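Local structure of 6-phosphofructokinase isozyme 2 (Escherichia coli, 3UMO) at the interface of chains A and B and the interface of chains A and C. The protein catalyses the ATP-dependent phosphorylation of D-fructose 6-phosphate to fructose 1,6-bisphosphate, the first committing step of glycolysis, and acts as a homodimer. Sequence-based numbering; all coordinates share one arbitrary frame. Chains: chain A/B/C, 6-phosphofructokinase isozyme 2.

Contact 1: the interface of chains A and B. Residues chain A 90, 108-109; chain B 17, 30-33, 35, 93.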
# COMPACT_ATOMS: atom_id res chain seq x y z
N ARG A 90 -24.46 1.35 -14.26
CA ARG A 90 -23.34 1.79 -13.43
C ARG A 90 -22.01 1.22 -13.90
O ARG A 90 -21.97 0.26 -14.67
CB ARG A 90 -23.59 1.43 -11.96
CG ARG A 90 -24.74 2.18 -11.31
CD ARG A 90 -24.50 3.68 -11.34
NE ARG A 90 -25.38 4.41 -10.42
CZ ARG A 90 -26.51 5.02 -10.79
NH1 ARG A 90 -27.24 5.65 -9.88
NH2 ARG A 90 -26.91 4.99 -12.05
N MET A 108 -18.75 -1.35 -7.18
CA MET A 108 -19.85 -0.58 -6.61
C MET A 108 -21.17 -1.24 -6.99
O MET A 108 -21.18 -2.13 -7.85
CB MET A 108 -19.77 0.87 -7.10
CG MET A 108 -18.76 1.68 -6.32
SD MET A 108 -18.35 3.24 -7.12
CE MET A 108 -17.43 2.63 -8.54
N PRO A 109 -22.27 -0.85 -6.34
CA PRO A 109 -23.56 -1.49 -6.64
C PRO A 109 -24.03 -1.21 -8.06
O PRO A 109 -23.60 -0.23 -8.69
CB PRO A 109 -24.52 -0.84 -5.64
CG PRO A 109 -23.62 -0.34 -4.53
CD PRO A 109 -22.40 0.12 -5.23
N THR B 17 -16.78 7.07 -3.09
CA THR B 17 -17.19 5.83 -2.45
C THR B 17 -16.27 5.46 -1.30
O THR B 17 -15.18 6.04 -1.14
CB THR B 17 -17.24 4.69 -3.47
OG1 THR B 17 -17.70 3.50 -2.83
CG2 THR B 17 -15.85 4.45 -4.09
N CYS B 30 -17.28 -1.57 -2.56
CA CYS B 30 -17.37 -0.13 -2.32
C CYS B 30 -18.82 0.28 -2.17
O CYS B 30 -19.71 -0.30 -2.80
CB CYS B 30 -16.75 0.63 -3.49
SG CYS B 30 -14.98 0.40 -3.73
N THR B 31 -19.05 1.28 -1.33
CA THR B 31 -20.40 1.74 -1.04
C THR B 31 -21.04 2.45 -2.23
O THR B 31 -20.35 2.93 -3.13
CB THR B 31 -20.38 2.69 0.17
OG1 THR B 31 -19.47 3.77 -0.08
CG2 THR B 31 -19.93 1.95 1.42
N ALA B 32 -22.38 2.52 -2.21
CA ALA B 32 -23.12 3.29 -3.20
C ALA B 32 -22.52 4.70 -3.27
O ALA B 32 -22.48 5.41 -2.25
CB ALA B 32 -24.59 3.35 -2.84
N PRO B 33 -22.05 5.10 -4.46
CA PRO B 33 -21.30 6.35 -4.56
C PRO B 33 -22.16 7.59 -4.37
O PRO B 33 -23.36 7.58 -4.69
CB PRO B 33 -20.74 6.31 -5.99
CG PRO B 33 -21.65 5.37 -6.74
CD PRO B 33 -22.08 4.34 -5.73
N PHE B 35 -22.48 11.23 -5.82
CA PHE B 35 -22.04 11.94 -7.01
C PHE B 35 -21.78 13.42 -6.73
O PHE B 35 -22.52 14.04 -5.97
CB PHE B 35 -23.06 11.77 -8.14
CG PHE B 35 -23.27 10.33 -8.54
CD1 PHE B 35 -22.24 9.60 -9.12
CD2 PHE B 35 -24.49 9.71 -8.34
CE1 PHE B 35 -22.43 8.28 -9.49
CE2 PHE B 35 -24.69 8.39 -8.70
CZ PHE B 35 -23.66 7.67 -9.28
N LEU B 93 -13.11 8.68 -10.10
CA LEU B 93 -13.43 7.96 -8.88
C LEU B 93 -12.57 8.41 -7.69
O LEU B 93 -11.34 8.47 -7.78
CB LEU B 93 -13.26 6.45 -9.09
CG LEU B 93 -13.71 5.55 -7.94
CD1 LEU B 93 -15.22 5.65 -7.70
CD2 LEU B 93 -13.31 4.09 -8.20
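The rim of the B:Phe35 ring, at CZ and CE2, meets the NE and NH1 side of the A:Arg90 guanidinium. A:Arg90 NE lies in the plane of the ring at its edge, 3.9 Å from B:Phe35 CZ, and NH1 comes close to CE2 beside it. With the two planes 75° apart, this is no face-to-face stack. One face of the ring has the carbonyl oxygen of B:Pro33 above it, shifted toward the rim. A:Arg90 is a substrate-binding residue, so a side chain of the fructose 6-phosphate site packs here against the neighbouring subunit.

The rest is an apolar seam centred on A:Met108. Its CG presses on B:Cys30 CB at 3.6 Å, and the sulfur SD passes obliquely over B:Pro33, 3.9 Å from CG of that ring. The chain then turns at its last torsion (chi3 -70°), which sends the methyl CE tip to tip against B:Leu93 CD1 at 3.8 Å. A:Pro109 continues the seam, setting its CD against B:Ala32 CA at 3.8 Å. This is the lid-to-lid packing of a PfkB-family dimer, held in this patch by shape and van der Waals contact.

Beneath the methionine, chain B secures its own wall. B:Thr17 OG1, anti to its backbone N (chi1 -177°), donates to the carbonyl oxygen B:Thr31 O at 2.7 Å, and that same oxygen lies 3.8 Å from A:Met108 CG.

Contact 2: the interface of chains A and C. Residues chain A 227, 242-246; chain C 188, 202, 205, 225, 228, 240.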
# COMPACT_ATOMS: atom_id res chain seq x y z
N PRO A 227 -7.69 -21.82 -5.47
CA PRO A 227 -6.64 -22.68 -6.01
C PRO A 227 -6.80 -24.15 -5.62
O PRO A 227 -6.17 -25.03 -6.22
CB PRO A 227 -5.35 -22.11 -5.40
CG PRO A 227 -5.80 -21.46 -4.14
CD PRO A 227 -7.18 -20.91 -4.42
N VAL A 242 -9.01 -30.92 -8.01
CA VAL A 242 -7.97 -29.92 -7.79
C VAL A 242 -7.30 -29.59 -9.12
O VAL A 242 -7.00 -30.49 -9.91
CB VAL A 242 -6.92 -30.47 -6.80
CG1 VAL A 242 -5.95 -29.37 -6.34
CG2 VAL A 242 -7.64 -31.08 -5.60
N PRO A 243 -7.08 -28.29 -9.39
CA PRO A 243 -6.42 -27.90 -10.65
C PRO A 243 -4.97 -28.36 -10.67
O PRO A 243 -4.39 -28.63 -9.62
CB PRO A 243 -6.44 -26.36 -10.60
CG PRO A 243 -7.24 -25.97 -9.42
CD PRO A 243 -7.31 -27.14 -8.50
N PRO A 244 -4.38 -28.43 -11.87
CA PRO A 244 -2.96 -28.74 -11.96
C PRO A 244 -2.12 -27.59 -11.39
O PRO A 244 -2.62 -26.46 -11.29
CB PRO A 244 -2.72 -28.89 -13.47
CG PRO A 244 -3.85 -28.16 -14.11
CD PRO A 244 -5.02 -28.31 -13.19
N PRO A 245 -0.87 -27.89 -11.00
CA PRO A 245 -0.01 -26.89 -10.36
C PRO A 245 0.61 -25.93 -11.37
O PRO A 245 1.79 -26.05 -11.69
CB PRO A 245 1.07 -27.74 -9.68
CG PRO A 245 1.13 -28.99 -10.47
CD PRO A 245 -0.25 -29.23 -11.02
N VAL A 246 -0.21 -25.01 -11.86
CA VAL A 246 0.23 -23.96 -12.77
C VAL A 246 -0.05 -22.61 -12.12
O VAL A 246 -1.08 -22.43 -11.48
CB VAL A 246 -0.51 -24.04 -14.12
CG1 VAL A 246 -0.01 -22.95 -15.07
CG2 VAL A 246 -0.32 -25.42 -14.73
N GLN C 188 7.32 -24.51 -5.72
CA GLN C 188 7.22 -24.45 -7.18
C GLN C 188 8.29 -23.58 -7.81
O GLN C 188 8.90 -23.97 -8.81
CB GLN C 188 5.83 -23.99 -7.60
CG GLN C 188 4.76 -25.02 -7.35
CD GLN C 188 3.38 -24.43 -7.43
OE1 GLN C 188 2.88 -23.84 -6.46
NE2 GLN C 188 2.75 -24.57 -8.59
N PRO C 202 0.25 -28.55 -17.38
CA PRO C 202 -0.29 -29.30 -16.24
C PRO C 202 0.63 -30.35 -15.63
O PRO C 202 0.68 -30.46 -14.41
CB PRO C 202 -1.54 -29.96 -16.83
CG PRO C 202 -2.00 -28.99 -17.87
CD PRO C 202 -0.73 -28.41 -18.47
N VAL C 205 5.28 -29.99 -13.33
CA VAL C 205 5.81 -30.17 -11.98
C VAL C 205 6.13 -31.64 -11.71
O VAL C 205 7.22 -31.96 -11.22
CB VAL C 205 4.83 -29.63 -10.91
CG1 VAL C 205 5.23 -30.11 -9.51
CG2 VAL C 205 4.80 -28.12 -10.96
N LEU C 225 3.21 -27.06 -2.79
CA LEU C 225 2.40 -26.28 -3.72
C LEU C 225 1.50 -25.25 -3.03
O LEU C 225 0.42 -24.91 -3.55
CB LEU C 225 1.53 -27.23 -4.54
CG LEU C 225 2.26 -28.40 -5.20
CD1 LEU C 225 1.25 -29.42 -5.75
CD2 LEU C 225 3.15 -27.89 -6.32
N GLN C 228 -2.36 -25.69 -2.59
CA GLN C 228 -2.69 -26.92 -3.30
C GLN C 228 -2.05 -28.15 -2.68
O GLN C 228 -2.25 -29.27 -3.16
CB GLN C 228 -2.30 -26.80 -4.78
CG GLN C 228 -3.13 -25.76 -5.51
CD GLN C 228 -2.74 -25.60 -6.96
OE1 GLN C 228 -1.62 -25.92 -7.35
NE2 GLN C 228 -3.67 -25.12 -7.77
N GLN C 240 -0.31 -36.81 -4.97
CA GLN C 240 -0.64 -35.45 -4.57
C GLN C 240 -1.57 -35.48 -3.38
O GLN C 240 -2.51 -36.28 -3.30
CB GLN C 240 -1.23 -34.59 -5.71
CG GLN C 240 -1.39 -33.12 -5.25
CD GLN C 240 -1.78 -32.14 -6.35
OE1 GLN C 240 -1.78 -32.49 -7.54
NE2 GLN C 240 -2.11 -30.91 -5.97
O HOH W 1 -2.13 -28.83 -7.95
O HOH W 2 2.89 -28.27 -13.59
O HOH W 3 4.24 -24.59 -11.12
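C:Gln228 reaches into chain A between A:Pro227 and the prolines 243-245. With CG anti to its own carbonyl carbon (chi1 -66°), CG comes 3.2 Å from the carbonyl oxygen A:Pro227 O; the chain then continues extended, bringing CD alongside the same oxygen, and the amide divides its work. NE2 donates to A:Pro227 O at 2.9 Å, with 156° at the hydrogen. That oxygen lies close to the glutamine amide plane, while the donor is tilted somewhat from the carbonyl plane; the ring of A:Pro243 lies beside NE2. OE1 points instead at A:Pro245, 3.5 Å from its CA, and makes a weak contact with water 1.

Water 1 is gripped more firmly by others: A:Pro243 O at 2.8 Å and C:Gln240 NE2 at 2.9 Å. The same C:Gln240 NE2 also donates to the backbone oxygen C:Gln228 O, which would help steady the turn that carries the reaching glutamine.

A:Pro245 is the wedge on the chain A side. Its CG crosses C:Val205 at 3.8 Å from CB, and its CB faces C:Leu225 CD2. Its carbonyl oxygen takes two waters, one bound by C:Gln188 NE2 and the other by the backbone N of C:Val205. Alongside, A:Pro244 and C:Pro202 lie side by side, CB to CA 3.7 Å.

The protein is a homodimer, so this second interface may be a dimer-to-dimer or lattice contact. It draws on the ATP-binding residues A:Pro227, C:Gln188, C:Leu225 and C:Gln228, and could thereby couple association to nucleotide binding.

Contact 1 and contact 2 are centred about 37 Å apart and have no residue in common, yet both load chain A. Contact 1 uses the segment just after strand 103-107 together with a substrate-binding arginine; contact 2 uses the 3-10 helix 226-228 and the loop after strand 238-241, on the nucleotide side. Their centres lie about 21 Å from B:Asp256 and 20 Å from A:Asp256 respectively. Because they occupy separate surfaces of chain A, it can join two neighbours at once, which suits the four-copy assembly; contact 1 fits the lid-paired dimer, and contact 2 would link dimers if it persists in solution.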